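Local coordinates for UPF0249 protein EF_3048 (Enterococcus faecalis, PDB 2I5I) that probably removes acetyl groups from acetylated carbohydrates as a magnesium-dependent deacetylase of the YdjC family, working as a homodimer, at residues H214-F217 / I221-N224. Numbering follows the deposited sequence. Where two conformers were deposited one is given.
Sequences HPAF and ILQN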
ATOM      1  N   HIS A 214     -22.847  18.306  -1.049  1.00 21.72           N
ATOM      2  CA  HIS A 214     -22.761  17.559   0.193  1.00 19.71           C
ATOM      3  C   HIS A 214     -23.106  16.071   0.020  1.00 21.16           C
ATOM      4  O   HIS A 214     -24.031  15.522   0.630  1.00 25.60           O
ATOM      5  CB  HIS A 214     -23.674  18.216   1.208  1.00 21.42           C
ATOM      6  CG  HIS A 214     -23.358  19.654   1.506  1.00 22.44           C
ATOM      7  ND1 HIS A 214     -23.698  20.697   0.666  1.00 26.10           N
ATOM      8  CD2 HIS A 214     -22.748  20.212   2.574  1.00 25.98           C
ATOM      9  CE1 HIS A 214     -23.291  21.833   1.209  1.00 26.67           C
ATOM     10  NE2 HIS A 214     -22.710  21.575   2.377  1.00 29.50           N
ATOM     11  N   PRO A 215     -22.358  15.371  -0.816  1.00 22.21           N
ATOM     12  CA  PRO A 215     -22.588  13.924  -0.959  1.00 18.24           C
ATOM     13  C   PRO A 215     -22.198  13.233   0.349  1.00 18.42           C
ATOM     14  O   PRO A 215     -21.328  13.682   1.086  1.00 19.53           O
ATOM     15  CB  PRO A 215     -21.648  13.494  -2.063  1.00 21.11           C
ATOM     16  CG  PRO A 215     -20.688  14.613  -2.289  1.00 20.81           C
ATOM     17  CD  PRO A 215     -21.253  15.844  -1.647  1.00 27.72           C
ATOM     18  N   ALA A 216     -22.846  12.115   0.629  1.00 22.69           N
ATOM     19  CA  ALA A 216     -22.595  11.248   1.757  1.00 18.26           C
ATOM     20  C   ALA A 216     -23.373   9.938   1.578  1.00 20.63           C
ATOM     21  O   ALA A 216     -24.347   9.934   0.842  1.00 18.71           O
ATOM     22  CB  ALA A 216     -23.019  11.865   3.075  1.00 19.11           C
ATOM     23  N   PHE A 217     -22.883   8.909   2.253  1.00 21.86           N
ATOM     24  CA  PHE A 217     -23.667   7.760   2.641  1.00 19.32           C
ATOM     25  C   PHE A 217     -24.242   8.111   4.011  1.00 21.20           C
ATOM     26  O   PHE A 217     -23.701   8.979   4.700  1.00 19.75           O
ATOM     27  CB  PHE A 217     -22.865   6.464   2.684  1.00 17.09           C
ATOM     28  CG  PHE A 217     -22.248   6.052   1.363  1.00 14.76           C
ATOM     29  CD1 PHE A 217     -22.812   6.309   0.126  1.00 15.82           C
ATOM     30  CD2 PHE A 217     -21.036   5.361   1.338  1.00 14.62           C
ATOM     31  CE1 PHE A 217     -22.202   5.862  -1.046  1.00 15.54           C
ATOM     32  CE2 PHE A 217     -20.407   4.930   0.198  1.00 17.83           C
ATOM     33  CZ  PHE A 217     -20.993   5.210  -1.020  1.00 16.28           C
ATOM     34  N   ILE A 221     -24.352   8.361  12.798  0.50 21.77           N
ATOM     35  CA  ILE A 221     -23.621   9.555  13.248  0.50 22.56           C
ATOM     36  C   ILE A 221     -24.116  10.752  12.446  0.50 18.15           C
ATOM     37  O   ILE A 221     -24.444  11.789  13.018  0.50 21.74           O
ATOM     38  CB  ILE A 221     -22.108   9.382  13.159  0.50 20.87           C
ATOM     39  CG1 ILE A 221     -21.612   8.131  13.907  0.50 25.32           C
ATOM     40  CG2 ILE A 221     -21.342  10.593  13.665  0.50 20.87           C
ATOM     41  CD1 ILE A 221     -20.557   7.423  13.098  0.50 32.09           C
ATOM     42  N   LEU A 222     -24.221  10.646  11.124  1.00 20.47           N
ATOM     43  CA  LEU A 222     -24.778  11.764  10.363  1.00 22.19           C
ATOM     44  C   LEU A 222     -26.195  12.085  10.809  1.00 27.23           C
ATOM     45  O   LEU A 222     -26.570  13.242  11.019  1.00 23.24           O
ATOM     46  CB  LEU A 222     -24.746  11.448   8.867  1.00 23.01           C
ATOM     47  CG  LEU A 222     -25.429  12.470   7.957  1.00 20.43           C
ATOM     48  CD1 LEU A 222     -24.814  13.847   8.110  1.00 24.06           C
ATOM     49  CD2 LEU A 222     -25.367  11.992   6.512  1.00 20.85           C
ATOM     50  N   GLN A 223     -27.019  11.045  10.961  1.00 25.75           N
ATOM     51  CA  GLN A 223     -28.409  11.258  11.371  1.00 25.89           C
ATOM     52  C   GLN A 223     -28.529  12.019  12.689  1.00 27.47           C
ATOM     53  O   GLN A 223     -29.477  12.773  12.935  1.00 31.67           O
ATOM     54  CB  GLN A 223     -29.093   9.913  11.564  1.00 31.48           C
ATOM     55  CG  GLN A 223     -29.712   9.232  10.364  1.00 40.15           C
ATOM     56  CD  GLN A 223     -30.826   8.302  10.853  1.00 34.79           C
ATOM     57  OE1 GLN A 223     -30.644   7.638  11.875  1.00 32.00           O
ATOM     58  NE2 GLN A 223     -31.943   8.283  10.143  1.00 34.11           N
ATOM     59  N   ASN A 224     -27.572  11.783  13.570  1.00 21.03           N
ATOM     60  CA  ASN A 224     -27.582  12.337  14.908  1.00 24.42           C
ATOM     61  C   ASN A 224     -27.214  13.827  14.886  1.00 31.98           C
ATOM     62  O   ASN A 224     -27.607  14.566  15.778  1.00 36.57           O
ATOM     63  CB  ASN A 224     -26.588  11.603  15.796  1.00 25.53           C
ATOM     64  CG  ASN A 224     -27.059  10.197  16.187  1.00 23.34           C
ATOM     65  OD1 ASN A 224     -28.210   9.834  16.004  1.00 30.88           O
ATOM     66  ND2 ASN A 224     -26.127   9.423  16.729  1.00 37.35           N
TER
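The extended backbone of A216 and F217, in the loop that follows strand 208-213, faces the short helix 220-225; the closest CA atoms, of F217 and L222, are 8.8 Å apart, and L222 CD2 makes the contacts across. The CB of L222 points toward the loop, and a chi1 of 174° sets CG anti to the backbone N, beside the carbonyl carbon; of the two methyls, CD2 does the touching. L222 CD2 lies 4.2 Å from A216 CB, methyl against methyl, and 3.9 Å from the carbonyl O of F217. Alanine suits its place because its one methyl faces the leucine, and its small size is consistent with a buried position where it also meets V20 of helix 18-29 and R232 of helix 231-239. F217 offers the helix only its backbone: its CB points away, and its side chain packs against A19 and E26 and against F217 of the second subunit. L222 N donates a hydrogen bond to D219 OD1, just before helix 220-225, which probably helps position the leucine. The side chain of L222 lies about 9 Å from that of H130, a predicted magnesium ligand. With just 66 Å² buried and no polar bond between the two segments, the chemistry implies a modest, non-directional van der Waals contact of one leucine methyl with an alanine methyl and a carbonyl oxygen.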